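Local coordinates for protein D-glycero-alpha-D-manno-heptose 7-phosphate kinase (Campylobacter jejuni subsp. jejuni, PDB 4N3O) that phosphorylates D-glycero-alpha-D-manno-heptose 7-phosphate at C-1 with ATP, the first step toward the GDP-activated heptose used for capsule polysaccharide, at residues A[69-74]-A[97-102]; A[280-285]-A[302-307]. All blocks are in the same frame, centred on the assembly; numbering follows the deposited sequence.

Contact 1 of 2, residues A[69-74]-A[97-102]; sequences YESKEF and KKPLSF
Ser71 and Pro99 meet where the two segments pack most tightly. OG of Ser71 lies 3.3 Å from CB of Pro99. The same OG donates a hydrogen bond of 3.0 Å to O of Leu100. OG of Ser71 stands anti to its own backbone N (chi1 176°). It sits above the plane of the Leu100 carbonyl, with a C=O...OG angle of 105° at Leu100 O. Next along, CB of Pro99 rests 3.8 Å from the backbone C of Lys72. The segments run roughly antiparallel here.

This is surface packing at one end of the GHMP kinase N-terminal domain. It joins the loop leaving strand 65-70 to the loop between helix 82-96 and strand 102-108. Tyr88 of that helix ties both pieces: its OH hydrogen-bonds to O of Lys72 and N of Leu100. Ser71 also pairs through its backbone with Gly54.

The other end is looser and faces solvent. The extended Glu73 side chain reaches toward the second loop, but OE2 of Glu73 stays 4.0 Å from O of Lys97. CG of Glu73 lies 4.3 Å from CD of Pro99. The side chains of Lys72, Lys97 and Lys98 start away from the opposite segment, and NZ of Lys97 hydrogen-bonds to O of Lys93.

Contact 2 of 2, residues A[280-285]-A[302-307]; sequences RIYKLA and GFMFFF
Met304 and Phe306 of strand 303-308 face helix 276-287, where they meet Ile281, Tyr282 and Ala285. This is helix-on-sheet packing in the C-terminal domain of a GHMP kinase. The strand is an inner member of a four-stranded antiparallel sheet, between strands 290-296 and 202-206. The helix and strand segments run in nearly the same direction. Their axes come within 10.7 Å at their closest, with a crossing angle of -22°.

Phe303, Phe305 and Phe307 point to the opposite side of the strand, alternating with Met304 and Phe306. Phe303 touches Leu116, a probable ATP-binding residue.

Met304 is a selenomethionine. Its CG is anti to the carbonyl carbon (chi1 -86°), and the chain bends at chi3. SE of Met304 lies 3.9 Å from CG2 of Ile281. CE of Met304 then comes to Tyr282, 3.7 Å from its CB and 3.8 Å from its CD1. This methyl sits at the edge of the Tyr282 ring, near the ring plane, and the two side chains cross at about a right angle.

Phe305 meets Trp263, ring to ring, on the far side.

Phe306 turns back to the helix. Leu320 of helix 313-320 also packs on it. The Phe306 ring offers its edge to Tyr282, and CD1 of Tyr282 lies 4.5 Å from CE1 of Phe306. One ring face receives Ala285 in a CH-pi contact. CB of Ala285 lies 3.7 Å from the centroid of the Phe306 ring, 26° off the normal. CB of Ala285 is displaced toward the rim of Phe306, 3.4 Å from both its CE1 and its CZ.

How the contacts relate
Contact 1 is a surface contact and contact 2 a buried one. They share no helix or strand. Contact 1 joins two loops in the N-terminal part of the kinase; contact 2 sets a helix on a sheet in the C-terminal part. They lie on opposite sides of the chain's centre, centres about 47 Å apart, nearest atoms about 28 Å. The 69-74 and 97-102 segments are held by a serine hydroxyl, a backbone carbonyl and a proline ring, among charged side chains. The 280-285 and 302-307 segments meet through apolar and aromatic groups. Contact 1 lies away from the substrate and ATP sites, whereas the Met304 side chain is about 10 Å from that of Leu116, a probable ATP-site residue.

Contact 1 of 2, residues A[69-74]-A[97-102]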
ATOM      1  N   TYR A  69     -18.652  25.600 -15.689  1.00 68.55           N
ATOM      2  CA  TYR A  69     -18.685  26.405 -16.910  1.00 67.19           C
ATOM      3  C   TYR A  69     -19.630  25.789 -17.901  1.00 68.48           C
ATOM      4  O   TYR A  69     -20.068  24.653 -17.735  1.00 68.61           O
ATOM      5  CB  TYR A  69     -17.310  26.453 -17.596  1.00 65.57           C
ATOM      6  CG  TYR A  69     -16.171  26.838 -16.695  1.00 64.76           C
ATOM      7  CD1 TYR A  69     -15.924  28.173 -16.374  1.00 65.66           C
ATOM      8  CD2 TYR A  69     -15.337  25.873 -16.170  1.00 59.60           C
ATOM      9  CE1 TYR A  69     -14.877  28.525 -15.537  1.00 65.16           C
ATOM     10  CE2 TYR A  69     -14.286  26.213 -15.343  1.00 61.48           C
ATOM     11  CZ  TYR A  69     -14.062  27.536 -15.020  1.00 62.62           C
ATOM     12  OH  TYR A  69     -13.015  27.853 -14.183  1.00 62.19           O
ATOM     13  N   GLU A  70     -19.916  26.548 -18.946  1.00 71.38           N
ATOM     14  CA  GLU A  70     -20.737  26.085 -20.042  1.00 76.17           C
ATOM     15  C   GLU A  70     -19.852  25.338 -21.040  1.00 72.53           C
ATOM     16  O   GLU A  70     -18.741  25.764 -21.343  1.00 72.90           O
ATOM     17  CB  GLU A  70     -21.424  27.266 -20.738  1.00 81.58           C
ATOM     18  CG  GLU A  70     -22.596  27.841 -19.962  1.00 88.40           C
ATOM     19  CD  GLU A  70     -23.776  26.883 -19.890  1.00 92.59           C
ATOM     20  OE1 GLU A  70     -23.888  25.997 -20.769  1.00 90.73           O
ATOM     21  OE2 GLU A  70     -24.597  27.027 -18.959  1.00 96.91           O
ATOM     22  N   SER A  71     -20.367  24.228 -21.550  1.00 72.05           N
ATOM     23  CA  SER A  71     -19.665  23.399 -22.519  1.00 72.65           C
ATOM     24  C   SER A  71     -19.323  24.154 -23.811  1.00 75.16           C
ATOM     25  O   SER A  71     -20.216  24.537 -24.559  1.00 75.61           O
ATOM     26  CB  SER A  71     -20.530  22.178 -22.842  1.00 74.27           C
ATOM     27  OG  SER A  71     -19.953  21.378 -23.848  1.00 79.80           O
ATOM     28  N   LYS A  72     -18.025  24.371 -24.046  1.00 75.20           N
ATOM     29  CA  LYS A  72     -17.512  25.037 -25.258  1.00 76.26           C
ATOM     30  C   LYS A  72     -16.124  24.485 -25.636  1.00 74.09           C
ATOM     31  O   LYS A  72     -15.518  23.730 -24.868  1.00 76.53           O
ATOM     32  CB  LYS A  72     -17.463  26.553 -25.080  1.00 79.32           C
ATOM     33  CG  LYS A  72     -16.616  27.023 -23.915  1.00 78.40           C
ATOM     34  CD  LYS A  72     -16.636  28.533 -23.811  1.00 79.80           C
ATOM     35  CE  LYS A  72     -15.924  29.000 -22.557  1.00 80.32           C
ATOM     36  NZ  LYS A  72     -15.939  30.481 -22.459  1.00 84.38           N
ATOM     37  N   GLU A  73     -15.617  24.868 -26.807  1.00 73.35           N
ATOM     38  CA  GLU A  73     -14.334  24.337 -27.297  1.00 73.69           C
ATOM     39  C   GLU A  73     -13.103  24.805 -26.545  1.00 68.85           C
ATOM     40  O   GLU A  73     -12.154  24.039 -26.400  1.00 63.62           O
ATOM     41  CB  GLU A  73     -14.128  24.631 -28.792  1.00 80.91           C
ATOM     42  CG  GLU A  73     -15.080  23.903 -29.734  1.00 83.69           C
ATOM     43  CD  GLU A  73     -14.600  23.921 -31.181  1.00 85.85           C
ATOM     44  OE1 GLU A  73     -13.389  23.667 -31.416  1.00 82.31           O
ATOM     45  OE2 GLU A  73     -15.438  24.156 -32.084  1.00 87.54           O
ATOM     46  N   PHE A  74     -13.102  26.056 -26.094  1.00 67.45           N
ATOM     47  CA  PHE A  74     -11.946  26.601 -25.380  1.00 65.59           C
ATOM     48  C   PHE A  74     -12.371  27.309 -24.109  1.00 65.37           C
ATOM     49  O   PHE A  74     -13.260  28.148 -24.138  1.00 66.13           O
ATOM     50  CB  PHE A  74     -11.177  27.582 -26.274  1.00 66.49           C
ATOM     51  CG  PHE A  74      -9.933  28.157 -25.631  1.00 66.86           C
ATOM     52  CD1 PHE A  74      -8.714  27.493 -25.720  1.00 64.44           C
ATOM     53  CD2 PHE A  74      -9.976  29.379 -24.959  1.00 68.86           C
ATOM     54  CE1 PHE A  74      -7.569  28.022 -25.140  1.00 63.49           C
ATOM     55  CE2 PHE A  74      -8.833  29.913 -24.378  1.00 67.72           C
ATOM     56  CZ  PHE A  74      -7.630  29.225 -24.465  1.00 66.56           C
ATOM     57  N   LYS A  97     -12.684  17.662 -31.612  1.00 71.63           N
ATOM     58  CA  LYS A  97     -13.120  18.758 -32.515  1.00 77.76           C
ATOM     59  C   LYS A  97     -14.464  19.399 -32.126  1.00 78.30           C
ATOM     60  O   LYS A  97     -15.008  20.216 -32.873  1.00 80.93           O
ATOM     61  CB  LYS A  97     -13.214  18.269 -33.970  1.00 80.18           C
ATOM     62  CG  LYS A  97     -12.030  17.451 -34.450  1.00 86.09           C
ATOM     63  CD  LYS A  97     -10.719  18.190 -34.268  1.00 91.35           C
ATOM     64  CE  LYS A  97      -9.538  17.319 -34.653  1.00 91.28           C
ATOM     65  NZ  LYS A  97      -8.268  18.059 -34.439  1.00 94.04           N
ATOM     66  N   LYS A  98     -14.980  19.043 -30.957  1.00 75.24           N
ATOM     67  CA  LYS A  98     -16.268  19.545 -30.499  1.00 74.02           C
ATOM     68  C   LYS A  98     -16.290  19.639 -28.964  1.00 70.31           C
ATOM     69  O   LYS A  98     -15.443  19.042 -28.287  1.00 62.23           O
ATOM     70  CB  LYS A  98     -17.369  18.605 -30.988  1.00 79.58           C
ATOM     71  CG  LYS A  98     -17.177  17.158 -30.535  1.00 85.67           C
ATOM     72  CD  LYS A  98     -18.218  16.213 -31.116  1.00 92.31           C
ATOM     73  CE  LYS A  98     -19.607  16.484 -30.561  1.00 97.80           C
ATOM     74  NZ  LYS A  98     -20.620  15.558 -31.141  1.00103.82           N
ATOM     75  N   PRO A  99     -17.257  20.386 -28.407  1.00 66.72           N
ATOM     76  CA  PRO A  99     -17.326  20.504 -26.957  1.00 62.69           C
ATOM     77  C   PRO A  99     -17.775  19.199 -26.287  1.00 63.77           C
ATOM     78  O   PRO A  99     -18.357  18.330 -26.935  1.00 63.36           O
ATOM     79  CB  PRO A  99     -18.372  21.604 -26.732  1.00 65.03           C
ATOM     80  CG  PRO A  99     -18.661  22.198 -28.076  1.00 66.76           C
ATOM     81  CD  PRO A  99     -18.315  21.156 -29.082  1.00 66.89           C
ATOM     82  N   LEU A 100     -17.492  19.072 -24.996  1.00 61.49           N
ATOM     83  CA  LEU A 100     -17.861  17.880 -24.237  1.00 60.60           C
ATOM     84  C   LEU A 100     -18.524  18.315 -22.942  1.00 59.77           C
ATOM     85  O   LEU A 100     -18.247  19.415 -22.433  1.00 58.04           O
ATOM     86  CB  LEU A 100     -16.615  17.049 -23.926  1.00 56.36           C
ATOM     87  CG  LEU A 100     -15.736  16.676 -25.126  1.00 54.06           C
ATOM     88  CD1 LEU A 100     -14.402  16.150 -24.620  1.00 52.22           C
ATOM     89  CD2 LEU A 100     -16.418  15.672 -26.051  1.00 52.84           C
ATOM     90  N   SER A 101     -19.394  17.460 -22.407  1.00 57.78           N
ATOM     91  CA  SER A 101     -20.089  17.771 -21.155  1.00 57.29           C
ATOM     92  C   SER A 101     -19.796  16.670 -20.126  1.00 51.88           C
ATOM     93  O   SER A 101     -20.070  15.495 -20.369  1.00 51.07           O
ATOM     94  CB  SER A 101     -21.586  17.948 -21.412  1.00 59.11           C
ATOM     95  OG  SER A 101     -22.255  18.449 -20.261  1.00 61.90           O
ATOM     96  N   PHE A 102     -19.248  17.063 -18.976  1.00 48.67           N
ATOM     97  CA  PHE A 102     -18.820  16.105 -17.962  1.00 48.63           C
ATOM     98  C   PHE A 102     -18.442  16.798 -16.679  1.00 49.36           C
ATOM     99  O   PHE A 102     -18.297  18.022 -16.656  1.00 49.45           O
ATOM    100  CB  PHE A 102     -17.534  15.436 -18.443  1.00 48.01           C
ATOM    101  CG  PHE A 102     -16.387  16.412 -18.590  1.00 47.25           C
ATOM    102  CD1 PHE A 102     -16.192  17.099 -19.779  1.00 48.94           C
ATOM    103  CD2 PHE A 102     -15.555  16.690 -17.519  1.00 45.84           C
ATOM    104  CE1 PHE A 102     -15.170  18.027 -19.902  1.00 51.63           C
ATOM    105  CE2 PHE A 102     -14.519  17.603 -17.638  1.00 48.48           C
ATOM    106  CZ  PHE A 102     -14.323  18.275 -18.829  1.00 50.51           C
TER

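Contact 2 of 2, residues A[280-285]-A[302-307]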
ATOM      1  N   ARG A 280      17.542  17.998  13.685  1.00 62.56           N
ATOM      2  CA  ARG A 280      17.193  17.357  14.932  1.00 61.15           C
ATOM      3  C   ARG A 280      16.434  16.057  14.622  1.00 58.22           C
ATOM      4  O   ARG A 280      16.651  15.048  15.266  1.00 52.52           O
ATOM      5  CB  ARG A 280      16.321  18.262  15.808  1.00 66.13           C
ATOM      6  CG  ARG A 280      16.516  17.994  17.302  1.00 71.04           C
ATOM      7  CD  ARG A 280      15.420  18.532  18.216  1.00 72.10           C
ATOM      8  NE  ARG A 280      14.326  17.569  18.450  1.00 75.85           N
ATOM      9  CZ  ARG A 280      13.128  17.586  17.861  1.00 70.97           C
ATOM     10  NH1 ARG A 280      12.808  18.522  16.989  1.00 73.86           N
ATOM     11  NH2 ARG A 280      12.231  16.663  18.170  1.00 67.87           N
ATOM     12  N   ILE A 281      15.553  16.093  13.620  1.00 56.69           N
ATOM     13  CA  ILE A 281      14.771  14.917  13.240  1.00 53.09           C
ATOM     14  C   ILE A 281      15.685  13.834  12.683  1.00 52.58           C
ATOM     15  O   ILE A 281      15.542  12.669  13.047  1.00 54.79           O
ATOM     16  CB  ILE A 281      13.637  15.274  12.251  1.00 54.22           C
ATOM     17  CG1 ILE A 281      12.591  16.167  12.937  1.00 57.18           C
ATOM     18  CG2 ILE A 281      12.950  14.019  11.722  1.00 49.28           C
ATOM     19  CD1 ILE A 281      11.852  15.496  14.090  1.00 59.41           C
ATOM     20  N   TYR A 282      16.634  14.220  11.828  1.00 50.99           N
ATOM     21  CA  TYR A 282      17.623  13.286  11.282  1.00 50.89           C
ATOM     22  C   TYR A 282      18.365  12.609  12.440  1.00 54.33           C
ATOM     23  O   TYR A 282      18.455  11.386  12.499  1.00 56.94           O
ATOM     24  CB  TYR A 282      18.616  14.026  10.392  1.00 54.79           C
ATOM     25  CG  TYR A 282      19.688  13.143   9.777  1.00 58.21           C
ATOM     26  CD1 TYR A 282      19.461  12.454   8.578  1.00 54.06           C
ATOM     27  CD2 TYR A 282      20.939  13.012  10.384  1.00 61.08           C
ATOM     28  CE1 TYR A 282      20.445  11.646   8.018  1.00 56.47           C
ATOM     29  CE2 TYR A 282      21.929  12.209   9.834  1.00 62.79           C
ATOM     30  CZ  TYR A 282      21.682  11.530   8.653  1.00 62.63           C
ATOM     31  OH  TYR A 282      22.675  10.734   8.119  1.00 65.00           O
ATOM     32  N   LYS A 283      18.877  13.419  13.360  1.00 57.54           N
ATOM     33  CA  LYS A 283      19.558  12.938  14.560  1.00 60.81           C
ATOM     34  C   LYS A 283      18.707  11.906  15.299  1.00 55.01           C
ATOM     35  O   LYS A 283      19.174  10.823  15.649  1.00 51.13           O
ATOM     36  CB  LYS A 283      19.791  14.119  15.497  1.00 70.15           C
ATOM     37  CG  LYS A 283      20.343  13.779  16.875  1.00 81.11           C
ATOM     38  CD  LYS A 283      20.092  14.912  17.879  1.00 92.84           C
ATOM     39  CE  LYS A 283      20.606  16.285  17.429  1.00 95.81           C
ATOM     40  NZ  LYS A 283      22.073  16.322  17.190  1.00 99.73           N
ATOM     41  N   LEU A 284      17.459  12.266  15.550  1.00 52.41           N
ATOM     42  CA  LEU A 284      16.532  11.398  16.262  1.00 53.23           C
ATOM     43  C   LEU A 284      16.330  10.064  15.543  1.00 49.65           C
ATOM     44  O   LEU A 284      16.178   9.028  16.177  1.00 54.00           O
ATOM     45  CB  LEU A 284      15.198  12.128  16.456  1.00 56.65           C
ATOM     46  CG  LEU A 284      13.942  11.362  16.899  1.00 58.23           C
ATOM     47  CD1 LEU A 284      12.820  12.337  17.197  1.00 61.02           C
ATOM     48  CD2 LEU A 284      13.467  10.389  15.844  1.00 56.93           C
ATOM     49  N   ALA A 285      16.364  10.095  14.219  1.00 46.13           N
ATOM     50  CA  ALA A 285      16.140   8.910  13.423  1.00 43.87           C
ATOM     51  C   ALA A 285      17.355   7.993  13.459  1.00 44.38           C
ATOM     52  O   ALA A 285      17.216   6.775  13.561  1.00 42.95           O
ATOM     53  CB  ALA A 285      15.779   9.300  11.985  1.00 43.42           C
ATOM     54  N   GLY A 302       7.394  18.930   3.167  1.00 71.99           N
ATOM     55  CA  GLY A 302       8.588  18.125   2.947  1.00 66.91           C
ATOM     56  C   GLY A 302       8.527  16.760   3.605  1.00 62.07           C
ATOM     57  O   GLY A 302       7.678  16.501   4.463  1.00 59.96           O
ATOM     58  N   PHE A 303       9.438  15.882   3.204  1.00 57.73           N
ATOM     59  CA  PHE A 303       9.492  14.558   3.784  1.00 60.34           C
ATOM     60  C   PHE A 303      10.914  14.073   3.892  1.00 55.83           C
ATOM     61  O   PHE A 303      11.826  14.626   3.270  1.00 51.32           O
ATOM     62  CB  PHE A 303       8.691  13.560   2.962  1.00 59.60           C
ATOM     63  CG  PHE A 303       9.262  13.293   1.611  1.00 62.85           C
ATOM     64  CD1 PHE A 303       8.951  14.118   0.533  1.00 64.38           C
ATOM     65  CD2 PHE A 303      10.095  12.201   1.398  1.00 67.73           C
ATOM     66  CE1 PHE A 303       9.465  13.860  -0.722  1.00 60.19           C
ATOM     67  CE2 PHE A 303      10.615  11.940   0.135  1.00 67.94           C
ATOM     68  CZ  PHE A 303      10.292  12.770  -0.924  1.00 60.28           C
HETATM   69  N   MSE A 304      11.097  13.056   4.724  1.00 47.34           N
HETATM   70  CA  MSE A 304      12.395  12.446   4.883  1.00 46.46           C
HETATM   71  C   MSE A 304      12.143  11.019   4.567  1.00 42.35           C
HETATM   72  O   MSE A 304      11.066  10.510   4.820  1.00 44.07           O
HETATM   73  CB  MSE A 304      12.966  12.646   6.276  1.00 49.59           C
HETATM   74  CG  MSE A 304      13.690  13.985   6.325  1.00 54.28           C
HETATM   75 SE   MSE A 304      14.388  14.365   8.119  0.78 66.13          SE
HETATM   76  CE  MSE A 304      16.278  14.315   7.579  1.00 61.96           C
ATOM     77  N   PHE A 305      13.141  10.371   3.999  1.00 41.25           N
ATOM     78  CA  PHE A 305      13.058   8.988   3.614  1.00 42.71           C
ATOM     79  C   PHE A 305      14.259   8.339   4.260  1.00 43.60           C
ATOM     80  O   PHE A 305      15.378   8.800   4.076  1.00 45.65           O
ATOM     81  CB  PHE A 305      13.095   8.937   2.091  1.00 45.05           C
ATOM     82  CG  PHE A 305      13.174   7.580   1.525  1.00 50.38           C
ATOM     83  CD1 PHE A 305      12.193   6.643   1.802  1.00 59.05           C
ATOM     84  CD2 PHE A 305      14.168   7.257   0.630  1.00 57.38           C
ATOM     85  CE1 PHE A 305      12.244   5.379   1.245  1.00 59.12           C
ATOM     86  CE2 PHE A 305      14.229   5.992   0.066  1.00 62.47           C
ATOM     87  CZ  PHE A 305      13.268   5.052   0.375  1.00 60.06           C
ATOM     88  N   PHE A 306      14.031   7.313   5.071  1.00 44.94           N
ATOM     89  CA  PHE A 306      15.138   6.650   5.781  1.00 45.51           C
ATOM     90  C   PHE A 306      15.339   5.187   5.431  1.00 44.66           C
ATOM     91  O   PHE A 306      14.424   4.497   4.988  1.00 44.49           O
ATOM     92  CB  PHE A 306      14.914   6.675   7.303  1.00 43.53           C
ATOM     93  CG  PHE A 306      14.740   8.041   7.893  1.00 41.29           C
ATOM     94  CD1 PHE A 306      15.828   8.855   8.113  1.00 40.91           C
ATOM     95  CD2 PHE A 306      13.493   8.478   8.301  1.00 42.13           C
ATOM     96  CE1 PHE A 306      15.677  10.100   8.687  1.00 41.52           C
ATOM     97  CE2 PHE A 306      13.333   9.730   8.879  1.00 42.85           C
ATOM     98  CZ  PHE A 306      14.429  10.542   9.072  1.00 40.87           C
ATOM     99  N   PHE A 307      16.571   4.752   5.642  1.00 47.47           N
ATOM    100  CA  PHE A 307      16.982   3.357   5.536  1.00 50.42           C
ATOM    101  C   PHE A 307      17.236   2.924   6.975  1.00 46.62           C
ATOM    102  O   PHE A 307      17.963   3.588   7.712  1.00 42.03           O
ATOM    103  CB  PHE A 307      18.234   3.181   4.701  1.00 55.54           C
ATOM    104  CG  PHE A 307      17.963   2.842   3.285  1.00 67.05           C
ATOM    105  CD1 PHE A 307      17.312   3.734   2.458  1.00 79.77           C
ATOM    106  CD2 PHE A 307      18.385   1.625   2.763  1.00 76.69           C
ATOM    107  CE1 PHE A 307      17.058   3.417   1.135  1.00 83.31           C
ATOM    108  CE2 PHE A 307      18.140   1.301   1.448  1.00 81.71           C
ATOM    109  CZ  PHE A 307      17.473   2.200   0.631  1.00 88.92           C
TER